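Local structure of domain of Unknown Function with a Cystatin-Like Fold (Nostoc punctiforme, 2RGQ) at residues B[100-112]-B[121-133]. The protein is of unknown function but has a cystatin-like fold of the SnoaL-like, NTF2 type, whose relatives often bind small ligands in a pocket. Residues are numbered along the deposited sequence; the frame is centred on the assembly and turned at random.
Sequences NRAGSAFVKDQVR and ILRQIEVDPSLPL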
ATOM      1  N   ASN B 100     -17.659   4.181   6.243  1.00 10.90           N
ATOM      2  CA  ASN B 100     -17.674   4.854   4.966  1.00 11.76           C
ATOM      3  C   ASN B 100     -16.285   5.269   4.533  1.00 10.74           C
ATOM      4  O   ASN B 100     -15.351   5.390   5.337  1.00 11.45           O
ATOM      5  CB  ASN B 100     -18.581   6.066   5.026  1.00 12.45           C
ATOM      6  CG  ASN B 100     -20.000   5.679   5.263  1.00 14.15           C
ATOM      7  OD1 ASN B 100     -20.437   4.614   4.829  1.00 14.35           O
ATOM      8  ND2 ASN B 100     -20.754   6.543   5.927  1.00 16.47           N
ATOM      9  N   ARG B 101     -16.203   5.547   3.250  1.00 10.25           N
ATOM     10  CA  ARG B 101     -15.073   6.116   2.608  1.00 11.39           C
ATOM     11  C   ARG B 101     -15.146   7.636   2.742  1.00 10.91           C
ATOM     12  O   ARG B 101     -16.252   8.204   2.963  1.00 12.95           O
ATOM     13  CB  ARG B 101     -15.092   5.768   1.101  1.00 11.46           C
ATOM     14  CG  ARG B 101     -14.779   4.291   0.755  1.00 11.46           C
ATOM     15  CD  ARG B 101     -14.635   4.046  -0.801  1.00 12.71           C
ATOM     16  NE  ARG B 101     -13.605   4.971  -1.227  1.00 11.46           N
ATOM     17  CZ  ARG B 101     -13.711   5.926  -2.151  1.00 11.24           C
ATOM     18  NH1 ARG B 101     -14.722   5.995  -3.003  1.00 12.24           N
ATOM     19  NH2 ARG B 101     -12.711   6.781  -2.276  1.00 11.54           N
ATOM     20  N   ALA B 102     -14.016   8.301   2.570  1.00 10.38           N
ATOM     21  CA  ALA B 102     -13.927   9.772   2.673  1.00 12.07           C
ATOM     22  C   ALA B 102     -13.450  10.494   1.414  1.00 12.65           C
ATOM     23  O   ALA B 102     -13.800  11.666   1.231  1.00 11.97           O
ATOM     24  CB  ALA B 102     -13.090  10.229   3.892  1.00 10.77           C
ATOM     25  N   GLY B 103     -12.678   9.818   0.568  1.00 12.53           N
ATOM     26  CA  GLY B 103     -12.210  10.409  -0.663  1.00 11.93           C
ATOM     27  C   GLY B 103     -10.960   9.743  -1.151  1.00 11.79           C
ATOM     28  O   GLY B 103     -10.523   8.710  -0.603  1.00 10.57           O
ATOM     29  N   SER B 104     -10.411  10.322  -2.212  1.00 11.08           N
ATOM     30  CA  SER B 104      -9.203   9.808  -2.853  1.00 11.49           C
ATOM     31  C   SER B 104      -8.503  10.916  -3.606  1.00 10.18           C
ATOM     32  O   SER B 104      -9.087  11.953  -3.878  1.00 10.96           O
ATOM     33  CB  SER B 104      -9.504   8.636  -3.799  1.00 13.81           C
ATOM     34  OG  SER B 104     -10.380   8.970  -4.887  1.00 13.90           O
ATOM     35  N   ALA B 105      -7.262  10.679  -3.981  1.00 10.01           N
ATOM     36  CA  ALA B 105      -6.492  11.674  -4.693  1.00  8.45           C
ATOM     37  C   ALA B 105      -5.302  11.075  -5.375  1.00  9.80           C
ATOM     38  O   ALA B 105      -4.864   9.967  -5.019  1.00 10.07           O
ATOM     39  CB  ALA B 105      -6.027  12.795  -3.739  1.00 10.87           C
ATOM     40  N   PHE B 106      -4.834  11.793  -6.386  1.00 10.03           N
ATOM     41  CA  PHE B 106      -3.588  11.474  -7.045  1.00 10.79           C
ATOM     42  C   PHE B 106      -2.602  12.476  -6.414  1.00 10.97           C
ATOM     43  O   PHE B 106      -2.944  13.617  -6.252  1.00 11.89           O
ATOM     44  CB  PHE B 106      -3.696  11.657  -8.543  1.00 14.57           C
ATOM     45  CG  PHE B 106      -2.381  11.560  -9.249  1.00 17.10           C
ATOM     46  CD1 PHE B 106      -1.813  10.338  -9.485  1.00 20.34           C
ATOM     47  CD2 PHE B 106      -1.706  12.711  -9.651  1.00 20.19           C
ATOM     48  CE1 PHE B 106      -0.582  10.245 -10.133  1.00 21.57           C
ATOM     49  CE2 PHE B 106      -0.458  12.607 -10.286  1.00 22.13           C
ATOM     50  CZ  PHE B 106       0.077  11.356 -10.526  1.00 20.96           C
ATOM     51  N   VAL B 107      -1.417  12.022  -6.054  1.00 10.94           N
ATOM     52  CA  VAL B 107      -0.427  12.857  -5.387  1.00 11.43           C
ATOM     53  C   VAL B 107       0.888  12.875  -6.138  1.00 13.94           C
ATOM     54  O   VAL B 107       1.426  11.829  -6.483  1.00 12.79           O
ATOM     55  CB  VAL B 107      -0.216  12.388  -3.915  1.00 12.79           C
ATOM     56  CG1 VAL B 107       0.748  13.302  -3.166  1.00 14.98           C
ATOM     57  CG2 VAL B 107      -1.523  12.338  -3.160  1.00 13.14           C
ATOM     58  N   LYS B 108       1.433  14.091  -6.367  1.00 12.43           N
ATOM     59  CA  LYS B 108       2.725  14.236  -7.004  1.00 14.83           C
ATOM     60  C   LYS B 108       3.662  14.947  -6.018  1.00 13.12           C
ATOM     61  O   LYS B 108       3.352  16.043  -5.569  1.00 12.76           O
ATOM     62  CB  LYS B 108       2.637  15.038  -8.302  1.00 18.46           C
ATOM     63  CG  LYS B 108       3.940  14.959  -9.085  1.00 23.50           C
ATOM     64  CD  LYS B 108       4.089  16.011 -10.198  1.00 25.12           C
ATOM     65  CE  LYS B 108       5.597  16.222 -10.468  1.00 27.64           C
ATOM     66  NZ  LYS B 108       6.330  16.788  -9.255  1.00 27.14           N
ATOM     67  N   ASP B 109       4.802  14.331  -5.734  1.00 13.24           N
ATOM     68  CA  ASP B 109       5.798  14.862  -4.781  1.00 14.92           C
ATOM     69  C   ASP B 109       7.133  15.146  -5.443  1.00 15.04           C
ATOM     70  O   ASP B 109       7.591  14.378  -6.278  1.00 16.96           O
ATOM     71  CB  ASP B 109       6.033  13.878  -3.625  1.00 15.42           C
ATOM     72  CG  ASP B 109       4.795  13.653  -2.783  1.00 19.24           C
ATOM     73  OD1 ASP B 109       4.245  14.680  -2.331  1.00 19.98           O
ATOM     74  OD2 ASP B 109       4.421  12.471  -2.504  1.00 22.62           O
ATOM     75  N   GLN B 110       7.711  16.311  -5.156  1.00 14.10           N
ATOM     76  CA  GLN B 110       9.089  16.602  -5.538  1.00 14.45           C
ATOM     77  C   GLN B 110       9.819  16.499  -4.204  1.00 11.92           C
ATOM     78  O   GLN B 110       9.398  17.158  -3.206  1.00 11.70           O
ATOM     79  CB  GLN B 110       9.246  18.000  -6.096  1.00 16.78           C
ATOM     80  CG  GLN B 110       8.475  18.272  -7.365  1.00 20.73           C
ATOM     81  CD  GLN B 110       8.610  19.706  -7.817  1.00 24.43           C
ATOM     82  OE1 GLN B 110       9.296  20.515  -7.179  1.00 27.65           O
ATOM     83  NE2 GLN B 110       7.952  20.043  -8.929  1.00 27.48           N
ATOM     84  N   VAL B 111      10.884  15.700  -4.155  1.00 12.74           N
ATOM     85  CA  VAL B 111      11.617  15.460  -2.933  1.00 10.68           C
ATOM     86  C   VAL B 111      13.101  15.783  -3.167  1.00  9.86           C
ATOM     87  O   VAL B 111      13.553  15.817  -4.307  1.00  8.74           O
ATOM     88  CB  VAL B 111      11.478  14.046  -2.392  1.00 11.58           C
ATOM     89  CG1 VAL B 111       9.975  13.768  -1.964  1.00 11.35           C
ATOM     90  CG2 VAL B 111      12.070  13.007  -3.394  1.00  9.87           C
ATOM     91  N   ARG B 112      13.789  16.096  -2.088  1.00  9.72           N
ATOM     92  CA  ARG B 112      15.204  16.469  -2.153  1.00  9.22           C
ATOM     93  C   ARG B 112      15.952  15.957  -0.947  1.00 10.77           C
ATOM     94  O   ARG B 112      15.415  15.943   0.177  1.00 11.01           O
ATOM     95  CB  ARG B 112      15.322  17.976  -2.238  1.00 10.52           C
ATOM     96  CG  ARG B 112      16.745  18.547  -2.452  1.00 11.33           C
ATOM     97  CD  ARG B 112      16.696  20.056  -2.535  1.00 12.29           C
ATOM     98  NE  ARG B 112      15.842  20.504  -3.651  1.00 12.90           N
ATOM     99  CZ  ARG B 112      15.247  21.694  -3.757  1.00 13.41           C
ATOM    100  NH1 ARG B 112      15.413  22.605  -2.860  1.00 14.13           N
ATOM    101  NH2 ARG B 112      14.518  21.991  -4.798  1.00 14.59           N
ATOM    102  N   ILE B 121       9.766  18.754  -0.944  1.00 10.66           N
ATOM    103  CA  ILE B 121       9.890  20.132  -1.453  1.00  9.56           C
ATOM    104  C   ILE B 121       8.521  20.655  -1.883  1.00 11.19           C
ATOM    105  O   ILE B 121       8.165  21.821  -1.644  1.00  9.39           O
ATOM    106  CB  ILE B 121      10.852  20.225  -2.671  1.00 12.61           C
ATOM    107  CG1 ILE B 121      12.271  19.772  -2.254  1.00 12.69           C
ATOM    108  CG2 ILE B 121      10.808  21.658  -3.313  1.00 13.13           C
ATOM    109  CD1 ILE B 121      12.913  20.598  -1.117  1.00 14.97           C
ATOM    110  N   LEU B 122       7.781  19.815  -2.598  1.00 11.02           N
ATOM    111  CA  LEU B 122       6.468  20.175  -3.046  1.00 11.77           C
ATOM    112  C   LEU B 122       5.606  18.970  -3.145  1.00 10.83           C
ATOM    113  O   LEU B 122       5.899  18.054  -3.908  1.00 11.12           O
ATOM    114  CB  LEU B 122       6.502  20.851  -4.420  1.00 12.35           C
ATOM    115  CG  LEU B 122       5.146  21.203  -5.041  1.00 14.42           C
ATOM    116  CD1 LEU B 122       4.335  22.125  -4.139  1.00 12.95           C
ATOM    117  CD2 LEU B 122       5.384  21.868  -6.356  1.00 14.65           C
ATOM    118  N   ARG B 123       4.522  18.968  -2.383  1.00 10.40           N
ATOM    119  CA  ARG B 123       3.507  17.922  -2.478  1.00 10.37           C
ATOM    120  C   ARG B 123       2.255  18.558  -3.058  1.00 12.55           C
ATOM    121  O   ARG B 123       1.737  19.538  -2.501  1.00 12.49           O
ATOM    122  CB  ARG B 123       3.262  17.266  -1.116  1.00 11.42           C
ATOM    123  CG  ARG B 123       1.987  16.431  -1.117  1.00 14.88           C
ATOM    124  CD  ARG B 123       1.843  15.574   0.087  1.00 17.45           C
ATOM    125  NE  ARG B 123       2.521  14.306  -0.172  1.00 18.50           N
ATOM    126  CZ  ARG B 123       2.120  13.126   0.285  1.00 20.55           C
ATOM    127  NH1 ARG B 123       1.079  12.979   1.088  1.00 22.71           N
ATOM    128  NH2 ARG B 123       2.787  12.052  -0.078  1.00 22.24           N
ATOM    129  N   GLN B 124       1.788  18.006  -4.189  1.00 13.70           N
ATOM    130  CA  GLN B 124       0.581  18.446  -4.886  1.00 11.94           C
ATOM    131  C   GLN B 124      -0.437  17.325  -4.833  1.00 13.23           C
ATOM    132  O   GLN B 124      -0.169  16.214  -5.315  1.00 13.34           O
ATOM    133  CB  GLN B 124       0.881  18.812  -6.335  1.00 12.88           C
ATOM    134  CG  GLN B 124       1.661  20.128  -6.432  1.00 11.67           C
ATOM    135  CD  GLN B 124       2.097  20.433  -7.832  1.00 13.71           C
ATOM    136  OE1 GLN B 124       2.798  19.635  -8.418  1.00 16.70           O
ATOM    137  NE2 GLN B 124       1.780  21.611  -8.333  1.00 12.60           N
ATOM    138  N   ILE B 125      -1.561  17.599  -4.190  1.00 12.62           N
ATOM    139  CA  ILE B 125      -2.666  16.654  -4.025  1.00 11.95           C
ATOM    140  C   ILE B 125      -3.787  17.060  -4.985  1.00 13.93           C
ATOM    141  O   ILE B 125      -4.263  18.196  -4.932  1.00 13.13           O
ATOM    142  CB  ILE B 125      -3.168  16.632  -2.561  1.00 12.40           C
ATOM    143  CG1 ILE B 125      -2.011  16.305  -1.603  1.00 13.72           C
ATOM    144  CG2 ILE B 125      -4.313  15.620  -2.423  1.00 11.93           C
ATOM    145  CD1 ILE B 125      -2.331  16.199  -0.165  1.00 15.73           C
ATOM    146  N   GLU B 126      -4.191  16.134  -5.858  1.00 14.65           N
ATOM    147  CA  GLU B 126      -5.220  16.353  -6.869  1.00 15.11           C
ATOM    148  C   GLU B 126      -6.379  15.490  -6.434  1.00 12.47           C
ATOM    149  O   GLU B 126      -6.412  14.298  -6.725  1.00 12.06           O
ATOM    150  CB  GLU B 126      -4.674  15.974  -8.252  1.00 18.28           C
ATOM    151  CG  GLU B 126      -3.454  16.814  -8.626  1.00 22.83           C
ATOM    152  CD  GLU B 126      -2.910  16.558 -10.037  1.00 27.31           C
ATOM    153  OE1 GLU B 126      -3.325  15.575 -10.709  1.00 31.82           O
ATOM    154  OE2 GLU B 126      -2.038  17.358 -10.482  1.00 31.22           O
ATOM    155  N   VAL B 127      -7.290  16.108  -5.678  1.00 13.24           N
ATOM    156  CA  VAL B 127      -8.421  15.415  -5.083  0.50 11.95           C
ATOM    157  C   VAL B 127      -9.457  14.957  -6.111  1.00 12.79           C
ATOM    158  O   VAL B 127      -9.850  15.751  -7.016  1.00 13.70           O
ATOM    159  CB  VAL B 127      -9.072  16.332  -3.978  0.50 11.51           C
ATOM    160  CG1 VAL B 127     -10.396  15.769  -3.491  0.50 10.67           C
ATOM    161  CG2 VAL B 127      -8.086  16.534  -2.811  0.50  8.29           C
ATOM    162  N   ASP B 128      -9.922  13.715  -5.962  1.00 11.02           N
ATOM    163  CA  ASP B 128     -10.979  13.175  -6.798  1.00 12.83           C
ATOM    164  C   ASP B 128     -12.331  13.851  -6.466  1.00 13.96           C
ATOM    165  O   ASP B 128     -12.547  14.252  -5.334  1.00 12.33           O
ATOM    166  CB  ASP B 128     -11.019  11.643  -6.688  1.00 13.62           C
ATOM    167  CG  ASP B 128      -9.816  11.002  -7.356  1.00 15.31           C
ATOM    168  OD1 ASP B 128      -9.368  11.544  -8.397  1.00 16.40           O
ATOM    169  OD2 ASP B 128      -9.346   9.934  -6.882  1.00 14.18           O
ATOM    170  N   PRO B 129     -13.235  13.967  -7.459  1.00 14.55           N
ATOM    171  CA  PRO B 129     -14.521  14.693  -7.310  1.00 16.25           C
ATOM    172  C   PRO B 129     -15.467  14.182  -6.208  1.00 14.96           C
ATOM    173  O   PRO B 129     -16.411  14.871  -5.839  1.00 15.34           O
ATOM    174  CB  PRO B 129     -15.170  14.561  -8.696  1.00 17.63           C
ATOM    175  CG  PRO B 129     -14.234  13.863  -9.572  1.00 16.41           C
ATOM    176  CD  PRO B 129     -13.070  13.401  -8.814  1.00 15.70           C
ATOM    177  N   SER B 130     -15.213  12.993  -5.674  1.00 12.42           N
ATOM    178  CA  SER B 130     -16.053  12.436  -4.622  1.00 13.82           C
ATOM    179  C   SER B 130     -16.038  13.186  -3.311  1.00 15.47           C
ATOM    180  O   SER B 130     -16.961  13.008  -2.535  1.00 16.90           O
ATOM    181  CB  SER B 130     -15.658  10.992  -4.330  1.00 13.80           C
ATOM    182  OG  SER B 130     -14.334  10.900  -3.862  1.00 13.58           O
ATOM    183  N   LEU B 131     -15.015  14.019  -3.066  1.00 16.44           N
ATOM    184  CA  LEU B 131     -14.844  14.676  -1.771  1.00 17.34           C
ATOM    185  C   LEU B 131     -16.055  15.520  -1.420  1.00 19.91           C
ATOM    186  O   LEU B 131     -16.387  16.416  -2.194  1.00 19.32           O
ATOM    187  CB  LEU B 131     -13.590  15.546  -1.737  1.00 16.67           C
ATOM    188  CG  LEU B 131     -13.146  15.987  -0.318  1.00 18.09           C
ATOM    189  CD1 LEU B 131     -12.456  14.833   0.424  1.00 20.46           C
ATOM    190  CD2 LEU B 131     -12.230  17.169  -0.382  1.00 17.34           C
ATOM    191  N   PRO B 132     -16.734  15.202  -0.295  1.00 23.20           N
ATOM    192  CA  PRO B 132     -17.874  15.977   0.171  1.00 25.58           C
ATOM    193  C   PRO B 132     -17.650  17.494   0.148  1.00 28.67           C
ATOM    194  O   PRO B 132     -18.529  18.190  -0.306  1.00 30.00           O
ATOM    195  CB  PRO B 132     -18.052  15.492   1.606  1.00 25.11           C
ATOM    196  CG  PRO B 132     -17.647  14.079   1.538  1.00 24.57           C
ATOM    197  CD  PRO B 132     -16.493  14.048   0.597  1.00 23.19           C
ATOM    198  N   LEU B 133     -16.477  17.976   0.583  1.00 30.36           N
ATOM    199  CA  LEU B 133     -16.157  19.410   0.563  1.00 33.98           C
ATOM    200  C   LEU B 133     -16.205  20.031  -0.863  1.00 37.15           C
ATOM    201  O   LEU B 133     -16.364  21.244  -1.001  1.00 39.01           O
ATOM    202  CB  LEU B 133     -14.796  19.670   1.234  1.00 34.19           C
ATOM    203  CG  LEU B 133     -14.427  21.128   1.559  1.00 35.09           C
ATOM    204  CD1 LEU B 133     -15.374  21.714   2.635  1.00 35.16           C
ATOM    205  CD2 LEU B 133     -13.003  21.239   2.003  1.00 34.51           C
TER
HETATM  206  O   HOH W   1     -13.053   8.840  -4.391  1.00 11.06           O
HETATM  207  O   HOH W   2     -12.174  12.518  -3.126  1.00 12.06           O
HETATM  208  O   HOH W   3       4.876  17.966  -7.179  1.00 17.29           O
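Ile-121 meets Arg-112 across the hairpin of strands 101-114 and 117-127, its CD1 lying over one face of the guanidinium, 3.6 Å from Arg-112 NH1. Its backbone N and that of Leu-122 both donate to Gln-110 O, a classic beta bulge that offsets the strand before regular antiparallel pairing begins. Leu-122 then runs alongside the Gln-110 side chain. Arg-123 supplies the main charge pairing: its NE reaches Asp-109 OD1 at 2.8 Å and its NH2 reaches Asp-109 OD2 at 3.0 Å, a side-on grip in which carboxylate and guanidinium planes differ by only 7°. The bend at chi3 (-88°) turns the NE edge of the guanidinium to the Asp-109 carboxylate, while Val-107 CG1 covers one of its faces. Glu-20 of helix 6-25 takes NH1 in a second salt bridge, and Phe-19 adds a cation-pi contact. With an alanine in place of Arg-123, the buried carboxylate of Asp-109 is likely to lose its counter-charge, and Val-107 CG1 the flat group it lies over. Gln-124 forms the two-way backbone pair with Lys-108, although its side-chain NE2 donates to Gln-42 OE1 on the neighbouring strand 39-43. Ile-125 CG2 packs on Ala-105 CB at 3.6 Å, and Glu-126 lies beside the Phe-106 ring. Beyond the strand, Asp-128 N bonds to Ser-104 O, and its OD2 accepts a hydrogen bond from Ser-104 OG whose modelled length, 2.4 Å, is doubtfully short; Arg-70 of the second subunit bridges to the same oxygen. One water joins Ser-130 OG to Ser-104 OG, another to Ser-104 N. The chemistry thus divides the hairpin: a buried ion pair ties its helix-facing side to helix 6-25, whereas at the far end Ser-104 and water hold the turn, and Asp-128 carries it to Arg-70 of the second subunit.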